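Local coordinates for cellulose 1,4-beta-cellobiosidase (Thermobifida fusca, PDB 4JJJ), which probably cleaves cellulose to cellobiose as a cellobiohydrolase, this chain being the family 48 glycoside hydrolase domain of a longer protein, at residues 447-452 with 518-523. The protein carries 1 engineered substitution. Residues are numbered along the deposited sequence; the frame is centred on the assembly and turned at random.
Sequences WAIQHT and DTTALA. With FE (Fe (III) ion), chain M.
Ile449, in the last turn of helix 435-450, lays its side chain against the first turn of helix 519-533, joining two helices of the (α/α)6 barrel of family 48. The contact is small and rests on carbon-to-carbon packing. With CG1 beside the backbone N (chi1 -67°) and the chain then fully extended, CD1 reaches the neighbouring backbone and lies 3.7 Å from Ala521 CA. Alanine suits this place because its single methyl lets the isoleucine tip come down onto the main chain; CD1 and Ala521 CB are 4.2 Å apart. The other branch, Ile449 CG2, meets Thr520 CG2 at 4.1 Å, methyl to methyl, the two side chains crossing at a slant. From helix 499-516, Leu509 touches Ile449 and Tyr512 touches Ala521.

Each helix end is finished by polar groups. Asp518 is the N-cap of helix 519-533, its OD2 accepting from Ala521 N at 2.9 Å. After the last turn of helix 435-450, Thr452 OG1 and His451 N hydrogen-bond to Ala448 O from opposite faces of its carbonyl plane. Histidine suits position 451 because its ring has a nitrogen for each of two tasks, which together fix the ring's rotation. His451 ND1 donates to Trp447 O at 2.8 Å along a nearly straight bond, the oxygen lying almost in the ring plane. His451 NE2 binds the iron(III) ion at 2.2 Å, and three waters also coordinate the metal.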
# COMPACT_ATOMS: atom_id res chain seq x y z
N TRP A 447 18.01 -7.57 15.97
CA TRP A 447 18.42 -6.40 15.27
C TRP A 447 17.47 -5.29 15.58
O TRP A 447 17.88 -4.16 15.86
CB TRP A 447 18.41 -6.63 13.72
CG TRP A 447 18.62 -5.46 12.93
CD1 TRP A 447 19.78 -4.73 12.78
CD2 TRP A 447 17.67 -4.85 12.05
NE1 TRP A 447 19.60 -3.72 11.88
CE2 TRP A 447 18.30 -3.75 11.43
CE3 TRP A 447 16.29 -5.06 11.81
CZ2 TRP A 447 17.65 -2.89 10.55
CZ3 TRP A 447 15.63 -4.23 10.92
CH2 TRP A 447 16.35 -3.09 10.30
N ALA A 448 16.18 -5.54 15.52
CA ALA A 448 15.23 -4.50 15.83
C ALA A 448 15.30 -4.01 17.25
O ALA A 448 15.35 -2.81 17.50
CB ALA A 448 13.78 -4.97 15.53
N ILE A 449 15.35 -4.95 18.19
CA ILE A 449 15.53 -4.64 19.62
C ILE A 449 16.76 -3.76 19.86
O ILE A 449 16.67 -2.77 20.62
CB ILE A 449 15.52 -5.96 20.45
CG1 ILE A 449 14.12 -6.58 20.38
CG2 ILE A 449 15.96 -5.64 21.88
CD1 ILE A 449 14.08 -7.93 21.07
N GLN A 450 17.85 -4.12 19.22
CA GLN A 450 19.17 -3.44 19.37
C GLN A 450 19.12 -2.00 18.93
O GLN A 450 20.01 -1.22 19.26
CB GLN A 450 20.16 -4.14 18.49
CG GLN A 450 20.67 -5.45 19.00
CD GLN A 450 20.05 -5.96 20.31
OE1 GLN A 450 19.33 -6.98 20.30
NE2 GLN A 450 20.43 -5.32 21.47
N HIS A 451 18.11 -1.63 18.13
CA HIS A 451 17.92 -0.26 17.64
C HIS A 451 16.68 0.40 18.15
O HIS A 451 16.27 1.41 17.60
CB HIS A 451 17.97 -0.29 16.07
CG HIS A 451 19.29 -0.74 15.58
ND1 HIS A 451 19.61 -2.07 15.37
CD2 HIS A 451 20.43 -0.05 15.33
CE1 HIS A 451 20.88 -2.19 15.09
NE2 HIS A 451 21.40 -0.98 15.03
N THR A 452 16.14 -0.11 19.24
CA THR A 452 14.97 0.46 19.89
C THR A 452 15.32 0.90 21.29
O THR A 452 16.02 0.16 22.03
CB THR A 452 13.85 -0.63 19.92
OG1 THR A 452 13.47 -0.98 18.58
CG2 THR A 452 12.61 -0.12 20.59
N ASP A 518 10.47 -15.69 24.29
CA ASP A 518 11.59 -14.80 24.36
C ASP A 518 11.33 -13.64 25.33
O ASP A 518 10.42 -12.84 25.16
CB ASP A 518 11.90 -14.21 22.99
CG ASP A 518 13.24 -13.53 22.98
OD1 ASP A 518 14.28 -14.22 22.93
OD2 ASP A 518 13.35 -12.31 23.14
N THR A 519 12.10 -13.57 26.40
CA THR A 519 11.75 -12.59 27.40
C THR A 519 12.24 -11.12 27.03
O THR A 519 11.57 -10.20 27.41
CB THR A 519 12.37 -12.96 28.80
OG1 THR A 519 13.76 -13.17 28.57
CG2 THR A 519 11.59 -14.12 29.36
N THR A 520 13.31 -10.98 26.27
CA THR A 520 13.79 -9.67 25.88
C THR A 520 12.79 -9.01 24.94
O THR A 520 12.49 -7.82 25.03
CB THR A 520 15.15 -9.78 25.20
OG1 THR A 520 16.07 -10.50 26.10
CG2 THR A 520 15.74 -8.39 24.91
N ALA A 521 12.28 -9.81 24.02
CA ALA A 521 11.24 -9.33 23.07
C ALA A 521 10.02 -8.81 23.81
O ALA A 521 9.45 -7.73 23.49
CB ALA A 521 10.85 -10.37 22.05
N LEU A 522 9.52 -9.58 24.78
CA LEU A 522 8.33 -9.15 25.48
C LEU A 522 8.62 -7.87 26.29
O LEU A 522 7.78 -6.97 26.31
CB LEU A 522 7.82 -10.20 26.45
CG LEU A 522 6.46 -9.81 27.13
CD1 LEU A 522 5.37 -9.32 26.21
CD2 LEU A 522 5.99 -10.99 27.97
N ALA A 523 9.81 -7.83 26.90
CA ALA A 523 10.16 -6.61 27.68
C ALA A 523 10.20 -5.35 26.84
O ALA A 523 9.69 -4.30 27.23
CB ALA A 523 11.41 -6.80 28.51
FE FE M . 23.62 -0.81 14.91
O HOH W 1 23.38 0.34 16.48
O HOH W 2 24.26 -1.96 16.45
O HOH W 3 23.60 -2.26 13.47